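Local atomic coordinates of YHR177W (Saccharomyces cerevisiae, PDB entry 4M8B), a protein that probably binds DNA and regulates transcription through its WOPR domain, the part of the longer fungal protein that this chain represents. Residues Thr8-Ile13 and Pro49-Val54; Glu16-Leu21 and Arg157-Asn162. All coordinates share one frame; numbering follows the deposited sequence.

Interaction 1 of 2, residues Thr8-Ile13 and Pro49-Val54; sequences TCYGYI and PGNIFV
Thr8 and Cys9 sit opposite the single residue Ile52 at a classic beta bulge, where the short strand 9-10 runs antiparallel to the start of strand 51-56. The carbonyl of Ile52 draws both amides: Thr8 N makes the firm bond to Ile52 O (2.7 Å), whereas Cys9 N to Ile52 O is weak at 3.4 Å. In return Ile52 N donates to Cys9 O (3.1 Å). Beyond the non-hydrogen-bonded pair Tyr10-Asn51, Gly11 N reaches Gly50 O at 2.9 Å, on a lone pair in the carbonyl plane. Gly11 and Gly50 both have positive phi, a conformation most easily taken up by glycine. Ile52 dominates the side-chain contact on the face it shares with Cys9. Cys9 SG, set between its backbone N and carbonyl carbon (chi1 55°), lies against Ile52 CB and CG2. With CD1 extended away from CA (chi2 176°), Ile52 crosses Ile13 obliquely, and the methyls Ile52 CD1 and Ile13 CD1 meet at 3.5 Å. On the other face Tyr10 and Asn51 lie side by side, ring and amide planes 80° apart, with Asn51 OD1 3.9 Å from Tyr10 CE2; Asn51 ND2 is bonded instead to Leu46 O. Thr8 OG1 accepts a weak bond from Val54 N (3.4 Å) and has its stronger partner in Arg32 O. Strand 137-147 pairs along the other edge of strand 51-56, and Ala144 touches Ile52. Main-chain bonds therefore attach this edge strand, while Cys9 and Ile13 carry its apolar face onto helix 16-28.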
ATOM      1  N   THR C   8      -9.585   3.299   2.429  1.00 21.63           N
ATOM      2  CA  THR C   8      -9.620   3.420   3.851  1.00 22.51           C
ATOM      3  C   THR C   8      -9.179   4.762   4.305  1.00 25.08           C
ATOM      4  O   THR C   8      -9.541   5.231   5.291  1.00 35.62           O
ATOM      5  CB  THR C   8      -8.739   2.361   4.445  1.00 22.05           C
ATOM      6  OG1 THR C   8      -9.376   1.142   4.238  1.00 25.08           O
ATOM      7  CG2 THR C   8      -8.602   2.467   5.868  1.00 28.61           C
ATOM      8  N   CYS C   9      -8.309   5.331   3.574  1.00 24.59           N
ATOM      9  CA  CYS C   9      -7.964   6.740   3.704  1.00 15.84           C
ATOM     10  C   CYS C   9      -7.232   7.222   2.460  1.00 23.47           C
ATOM     11  O   CYS C   9      -6.961   6.439   1.547  1.00 23.16           O
ATOM     12  CB  CYS C   9      -7.120   6.978   4.955  1.00 15.64           C
ATOM     13  SG  CYS C   9      -5.634   5.976   5.059  1.00 27.27           S
ATOM     14  N   TYR C  10      -6.919   8.512   2.427  1.00 21.45           N
ATOM     15  CA  TYR C  10      -6.256   9.102   1.274  1.00 19.23           C
ATOM     16  C   TYR C  10      -4.915   9.699   1.673  1.00 26.87           C
ATOM     17  O   TYR C  10      -4.808  10.359   2.706  1.00 32.81           O
ATOM     18  CB  TYR C  10      -7.139  10.187   0.652  1.00 15.07           C
ATOM     19  CG  TYR C  10      -8.478   9.681   0.184  1.00 21.59           C
ATOM     20  CD1 TYR C  10      -9.514   9.467   1.081  1.00 27.14           C
ATOM     21  CD2 TYR C  10      -8.710   9.416  -1.159  1.00 24.67           C
ATOM     22  CE1 TYR C  10     -10.743   9.000   0.657  1.00 18.84           C
ATOM     23  CE2 TYR C  10      -9.936   8.950  -1.593  1.00 20.22           C
ATOM     24  CZ  TYR C  10     -10.948   8.743  -0.680  1.00 29.06           C
ATOM     25  OH  TYR C  10     -12.171   8.277  -1.104  1.00 31.71           O
ATOM     26  N   GLY C  11      -3.897   9.467   0.850  1.00 21.12           N
ATOM     27  CA  GLY C  11      -2.591  10.050   1.083  1.00 23.88           C
ATOM     28  C   GLY C  11      -1.439   9.236   0.529  1.00 35.70           C
ATOM     29  O   GLY C  11      -1.611   8.447  -0.403  1.00 25.04           O
ATOM     30  N   TYR C  12      -0.260   9.437   1.111  1.00 26.33           N
ATOM     31  CA  TYR C  12       0.947   8.733   0.695  1.00 24.50           C
ATOM     32  C   TYR C  12       1.751   8.264   1.905  1.00 31.33           C
ATOM     33  O   TYR C  12       2.021   9.044   2.818  1.00 24.65           O
ATOM     34  CB  TYR C  12       1.815   9.634  -0.181  1.00 27.11           C
ATOM     35  CG  TYR C  12       3.155   9.031  -0.517  1.00 35.61           C
ATOM     36  CD1 TYR C  12       3.268   8.054  -1.494  1.00 39.90           C
ATOM     37  CD2 TYR C  12       4.308   9.436   0.142  1.00 33.29           C
ATOM     38  CE1 TYR C  12       4.493   7.493  -1.808  1.00 52.01           C
ATOM     39  CE2 TYR C  12       5.539   8.881  -0.163  1.00 37.01           C
ATOM     40  CZ  TYR C  12       5.625   7.910  -1.141  1.00 49.28           C
ATOM     41  OH  TYR C  12       6.842   7.347  -1.455  1.00 47.40           O
ATOM     42  N   ILE C  13       2.134   6.991   1.906  1.00 26.22           N
ATOM     43  CA  ILE C  13       2.903   6.429   3.010  1.00 24.57           C
ATOM     44  C   ILE C  13       4.398   6.487   2.706  1.00 37.94           C
ATOM     45  O   ILE C  13       4.847   5.962   1.686  1.00 36.65           O
ATOM     46  CB  ILE C  13       2.502   4.968   3.289  1.00 27.50           C
ATOM     47  CG1 ILE C  13       0.985   4.856   3.475  1.00 26.79           C
ATOM     48  CG2 ILE C  13       3.254   4.427   4.495  1.00 28.39           C
ATOM     49  CD1 ILE C  13       0.398   5.884   4.417  1.00 24.24           C
ATOM     50  N   PRO C  49      -4.387   6.889  -7.684  1.00 26.98           N
ATOM     51  CA  PRO C  49      -3.371   7.379  -6.763  1.00 29.25           C
ATOM     52  C   PRO C  49      -3.845   8.065  -5.528  1.00 18.41           C
ATOM     53  O   PRO C  49      -4.743   8.786  -5.602  1.00 27.30           O
ATOM     54  CB  PRO C  49      -2.702   8.418  -7.585  1.00 24.87           C
ATOM     55  CG  PRO C  49      -2.581   7.759  -8.830  1.00 34.35           C
ATOM     56  CD  PRO C  49      -3.987   7.499  -9.038  1.00 32.77           C
ATOM     57  N   GLY C  50      -3.202   7.853  -4.411  1.00 19.78           N
ATOM     58  CA  GLY C  50      -3.660   8.396  -3.147  1.00 20.78           C
ATOM     59  C   GLY C  50      -4.530   7.423  -2.371  1.00 23.82           C
ATOM     60  O   GLY C  50      -4.764   7.603  -1.176  1.00 26.51           O
ATOM     61  N   ASN C  51      -5.017   6.392  -3.052  1.00 18.98           N
ATOM     62  CA  ASN C  51      -5.840   5.379  -2.402  1.00 23.25           C
ATOM     63  C   ASN C  51      -5.034   4.496  -1.456  1.00 26.96           C
ATOM     64  O   ASN C  51      -3.995   3.948  -1.830  1.00 24.71           O
ATOM     65  CB  ASN C  51      -6.556   4.515  -3.444  1.00 25.27           C
ATOM     66  CG  ASN C  51      -7.793   5.184  -4.007  1.00 27.30           C
ATOM     67  OD1 ASN C  51      -8.018   6.374  -3.800  1.00 41.58           O
ATOM     68  ND2 ASN C  51      -8.605   4.415  -4.720  1.00 36.73           N
ATOM     69  N   ILE C  52      -5.516   4.365  -0.226  1.00 16.26           N
ATOM     70  CA  ILE C  52      -4.895   3.473   0.741  1.00 17.87           C
ATOM     71  C   ILE C  52      -5.934   2.490   1.255  1.00 21.34           C
ATOM     72  O   ILE C  52      -7.062   2.876   1.566  1.00 26.93           O
ATOM     73  CB  ILE C  52      -4.304   4.251   1.923  1.00 18.80           C
ATOM     74  CG1 ILE C  52      -3.170   5.158   1.442  1.00 27.61           C
ATOM     75  CG2 ILE C  52      -3.802   3.299   2.992  1.00 13.15           C
ATOM     76  CD1 ILE C  52      -2.592   6.044   2.525  1.00 23.37           C
ATOM     77  N   PHE C  53      -5.560   1.219   1.336  1.00 19.77           N
ATOM     78  CA  PHE C  53      -6.474   0.194   1.825  1.00 15.40           C
ATOM     79  C   PHE C  53      -5.859  -0.564   2.983  1.00 17.26           C
ATOM     80  O   PHE C  53      -4.673  -0.889   2.966  1.00 26.01           O
ATOM     81  CB  PHE C  53      -6.824  -0.797   0.714  1.00 15.46           C
ATOM     82  CG  PHE C  53      -7.500  -0.171  -0.470  1.00 12.46           C
ATOM     83  CD1 PHE C  53      -6.754   0.331  -1.523  1.00 11.55           C
ATOM     84  CD2 PHE C  53      -8.880  -0.094  -0.535  1.00 14.49           C
ATOM     85  CE1 PHE C  53      -7.375   0.905  -2.623  1.00 24.47           C
ATOM     86  CE2 PHE C  53      -9.508   0.480  -1.633  1.00 24.19           C
ATOM     87  CZ  PHE C  53      -8.753   0.980  -2.678  1.00 20.27           C
ATOM     88  N   VAL C  54      -6.679  -0.852   3.985  1.00 25.21           N
ATOM     89  CA  VAL C  54      -6.271  -1.700   5.091  1.00 22.78           C
ATOM     90  C   VAL C  54      -7.342  -2.751   5.311  1.00 22.28           C
ATOM     91  O   VAL C  54      -8.535  -2.441   5.302  1.00 28.69           O
ATOM     92  CB  VAL C  54      -6.073  -0.894   6.387  1.00 15.58           C
ATOM     93  CG1 VAL C  54      -5.782  -1.830   7.554  1.00 12.94           C
ATOM     94  CG2 VAL C  54      -4.949   0.113   6.214  1.00 16.67           C
TER

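Interaction 2 of 2, residues Glu16-Leu21 and Arg157-Asn162; sequences EQDLAL and RRPSEN
Asp18, in the first turn of helix 16-28, grips the short 3-10 turn at Pro159-Ser160 and joins a salt-bridge network with Arg158 and Glu161. Its two carboxylate oxygens divide the work. OD1 faces the turn and takes two donors from one residue: Ser160 N at 2.9 Å from Asp18 OD1, nearly in line with the C-O bond, and Ser160 OG at 2.6 Å from Asp18 OD1, on the syn side but 31° out of the carboxylate plane. The hydroxyl stands between the backbone N and carbonyl carbon of Ser160 (chi1 60°), which lets OG and the amide N of the same residue both reach Asp18 OD1. Asp18 OD2 receives Arg158 NE on its syn lone pair at 2.8 Å and a weak bond from Arg158 NH2. Asp18 OD2 lies at the guanidinium edge, 18° out of its plane, and the carboxylate plane is perpendicular to the guanidinium. Ser160, Arg158 and Asp14 N together surround the carboxylate with donors, which would be expected to favour its charged form; Asp15 is a second acid for Arg158. Beside these bonds the packing is close: Pro159 CD rests 3.4 Å from Asp18 OD1, and Leu21 CD1 lies over the backbone of the turn, 3.4 Å from Ser160 CA. The outer side is looser. Gln17 contributes little more than its CG, 4.0 Å from Ser160 CB, and the exposed Glu161 meets Arg158 through charge alone. Glu161 OE2 stands 3.5 Å from Arg158 NH1, well out of the guanidinium plane, an attraction of charges and not a hydrogen bond.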
ATOM      1  N   GLU C  16       7.355   4.784   8.904  1.00 35.91           N
ATOM      2  CA  GLU C  16       6.575   4.076   9.916  1.00 33.28           C
ATOM      3  C   GLU C  16       5.613   4.990  10.675  1.00 41.10           C
ATOM      4  O   GLU C  16       4.609   4.529  11.217  1.00 42.47           O
ATOM      5  CB  GLU C  16       7.496   3.336  10.894  1.00 25.97           C
ATOM      6  CG  GLU C  16       8.411   2.313  10.232  1.00 62.24           C
ATOM      7  CD  GLU C  16       9.220   1.504  11.233  1.00 75.28           C
ATOM      8  OE1 GLU C  16       8.772   1.353  12.390  1.00 74.23           O
ATOM      9  OE2 GLU C  16      10.309   1.018  10.858  1.00 65.11           O
ATOM     10  N   GLN C  17       5.920   6.282  10.714  1.00 34.82           N
ATOM     11  CA  GLN C  17       5.042   7.231  11.384  1.00 36.38           C
ATOM     12  C   GLN C  17       3.740   7.384  10.604  1.00 36.12           C
ATOM     13  O   GLN C  17       2.663   7.491  11.189  1.00 34.49           O
ATOM     14  CB  GLN C  17       5.731   8.585  11.569  1.00 37.69           C
ATOM     15  CG  GLN C  17       4.915   9.585  12.377  1.00 55.53           C
ATOM     16  CD  GLN C  17       4.487   9.040  13.732  1.00 67.36           C
ATOM     17  OE1 GLN C  17       5.086   8.098  14.255  1.00 60.25           O
ATOM     18  NE2 GLN C  17       3.441   9.632  14.306  1.00 50.72           N
ATOM     19  N   ASP C  18       3.849   7.383   9.280  1.00 32.99           N
ATOM     20  CA  ASP C  18       2.676   7.408   8.418  1.00 26.84           C
ATOM     21  C   ASP C  18       1.835   6.141   8.601  1.00 34.44           C
ATOM     22  O   ASP C  18       0.613   6.212   8.721  1.00 28.87           O
ATOM     23  CB  ASP C  18       3.085   7.581   6.952  1.00 24.75           C
ATOM     24  CG  ASP C  18       3.574   8.989   6.643  1.00 39.38           C
ATOM     25  OD1 ASP C  18       3.070   9.944   7.269  1.00 38.15           O
ATOM     26  OD2 ASP C  18       4.455   9.143   5.770  1.00 30.59           O
ATOM     27  N   LEU C  19       2.499   4.988   8.632  1.00 25.91           N
ATOM     28  CA  LEU C  19       1.825   3.710   8.851  1.00 22.40           C
ATOM     29  C   LEU C  19       1.089   3.674  10.181  1.00 29.40           C
ATOM     30  O   LEU C  19      -0.051   3.216  10.259  1.00 36.99           O
ATOM     31  CB  LEU C  19       2.831   2.560   8.826  1.00 30.08           C
ATOM     32  CG  LEU C  19       3.280   1.999   7.482  1.00 36.24           C
ATOM     33  CD1 LEU C  19       4.395   0.985   7.690  1.00 28.48           C
ATOM     34  CD2 LEU C  19       2.102   1.357   6.776  1.00 46.50           C
ATOM     35  N   ALA C  20       1.756   4.154  11.226  1.00 24.14           N
ATOM     36  CA  ALA C  20       1.234   4.056  12.583  1.00 25.90           C
ATOM     37  C   ALA C  20      -0.074   4.817  12.733  1.00 31.83           C
ATOM     38  O   ALA C  20      -1.004   4.351  13.390  1.00 29.77           O
ATOM     39  CB  ALA C  20       2.259   4.560  13.577  1.00 23.81           C
ATOM     40  N   LEU C  21      -0.142   5.986  12.107  1.00 23.11           N
ATOM     41  CA  LEU C  21      -1.340   6.813  12.160  1.00 28.05           C
ATOM     42  C   LEU C  21      -2.527   6.128  11.479  1.00 34.18           C
ATOM     43  O   LEU C  21      -3.635   6.116  12.017  1.00 30.42           O
ATOM     44  CB  LEU C  21      -1.065   8.186  11.538  1.00 32.08           C
ATOM     45  CG  LEU C  21      -0.093   9.063  12.336  1.00 28.69           C
ATOM     46  CD1 LEU C  21       0.401  10.245  11.513  1.00 17.04           C
ATOM     47  CD2 LEU C  21      -0.755   9.548  13.614  1.00 21.91           C
ATOM     48  N   ARG C 157      -0.786  13.867   0.159  1.00 33.44           N
ATOM     49  CA  ARG C 157      -0.451  14.230   1.532  1.00 26.22           C
ATOM     50  C   ARG C 157      -0.115  13.017   2.396  1.00 39.98           C
ATOM     51  O   ARG C 157      -0.832  12.015   2.390  1.00 33.41           O
ATOM     52  CB  ARG C 157      -1.603  15.006   2.177  1.00 33.66           C
ATOM     53  CG  ARG C 157      -2.015  16.258   1.423  1.00 62.23           C
ATOM     54  CD  ARG C 157      -3.041  17.053   2.210  1.00 55.08           C
ATOM     55  NE  ARG C 157      -2.503  17.524   3.483  1.00 61.19           N
ATOM     56  CZ  ARG C 157      -3.230  18.098   4.436  1.00 67.83           C
ATOM     57  NH1 ARG C 157      -4.533  18.271   4.263  1.00 52.91           N
ATOM     58  NH2 ARG C 157      -2.653  18.495   5.562  1.00 65.70           N
ATOM     59  N   ARG C 158       0.978  13.119   3.143  1.00 27.00           N
ATOM     60  CA  ARG C 158       1.321  12.103   4.124  1.00 26.28           C
ATOM     61  C   ARG C 158       0.412  12.257   5.335  1.00 28.21           C
ATOM     62  O   ARG C 158       0.077  13.378   5.719  1.00 32.08           O
ATOM     63  CB  ARG C 158       2.781  12.245   4.545  1.00 25.49           C
ATOM     64  CG  ARG C 158       3.770  12.174   3.396  1.00 33.55           C
ATOM     65  CD  ARG C 158       5.185  12.404   3.890  1.00 32.55           C
ATOM     66  NE  ARG C 158       5.469  11.622   5.090  1.00 38.51           N
ATOM     67  CZ  ARG C 158       6.565  11.756   5.829  1.00 39.37           C
ATOM     68  NH1 ARG C 158       7.489  12.644   5.495  1.00 35.00           N
ATOM     69  NH2 ARG C 158       6.731  11.001   6.907  1.00 30.63           N
ATOM     70  N   PRO C 159      -0.008  11.131   5.929  1.00 28.41           N
ATOM     71  CA  PRO C 159      -0.824  11.175   7.146  1.00 42.09           C
ATOM     72  C   PRO C 159      -0.153  11.994   8.250  1.00 35.60           C
ATOM     73  O   PRO C 159      -0.832  12.746   8.945  1.00 35.94           O
ATOM     74  CB  PRO C 159      -0.920   9.701   7.555  1.00 32.76           C
ATOM     75  CG  PRO C 159      -0.780   8.951   6.267  1.00 29.84           C
ATOM     76  CD  PRO C 159       0.182   9.754   5.435  1.00 28.61           C
ATOM     77  N   SER C 160       1.162  11.856   8.392  1.00 25.58           N
ATOM     78  CA  SER C 160       1.905  12.547   9.447  1.00 30.31           C
ATOM     79  C   SER C 160       2.000  14.058   9.233  1.00 31.43           C
ATOM     80  O   SER C 160       2.416  14.788  10.130  1.00 35.91           O
ATOM     81  CB  SER C 160       3.304  11.945   9.609  1.00 30.69           C
ATOM     82  OG  SER C 160       4.051  12.051   8.411  1.00 39.77           O
ATOM     83  N   GLU C 161       1.618  14.520   8.047  1.00 29.84           N
ATOM     84  CA  GLU C 161       1.579  15.951   7.754  1.00 22.32           C
ATOM     85  C   GLU C 161       0.148  16.383   7.460  1.00 34.37           C
ATOM     86  O   GLU C 161      -0.090  17.399   6.806  1.00 38.04           O
ATOM     87  CB  GLU C 161       2.490  16.282   6.569  1.00 19.80           C
ATOM     88  CG  GLU C 161       3.945  15.894   6.788  1.00 33.72           C
ATOM     89  CD  GLU C 161       4.821  16.192   5.584  1.00 51.56           C
ATOM     90  OE1 GLU C 161       4.311  16.776   4.604  1.00 60.89           O
ATOM     91  OE2 GLU C 161       6.019  15.842   5.619  1.00 58.97           O
ATOM     92  N   ASN C 162      -0.802  15.594   7.951  1.00 32.71           N
ATOM     93  CA  ASN C 162      -2.220  15.832   7.718  1.00 32.91           C
ATOM     94  C   ASN C 162      -2.959  15.897   9.046  1.00 35.47           C
ATOM     95  O   ASN C 162      -3.133  14.875   9.715  1.00 40.12           O
ATOM     96  CB  ASN C 162      -2.802  14.721   6.833  1.00 28.91           C
ATOM     97  CG  ASN C 162      -4.241  14.991   6.399  1.00 30.27           C
ATOM     98  OD1 ASN C 162      -4.995  15.693   7.073  1.00 48.41           O
ATOM     99  ND2 ASN C 162      -4.627  14.412   5.268  1.00 34.73           N
TER

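In the fold
The two contacts use neighbouring parts of the chain: strand 9-10 leads into helix 16-28, and their segments alternate in sequence. Interaction 1 is the more central, mostly buried and built on backbone bonds between strands with apolar side chains on one face. Interaction 2 lies farther out and is partly buried; one carboxylate of the helix takes charged, hydroxyl and main-chain donors from a loop that follows helix 148-153. They meet directly, since Tyr12 N probably bonds to Arg157 O and Ile13 packs on Pro159. Ile13 also touches Asp18 and Leu19, so the apolar packing of 8-13 against 49-54 runs on into the helix-loop contact of 16-21 with 157-162.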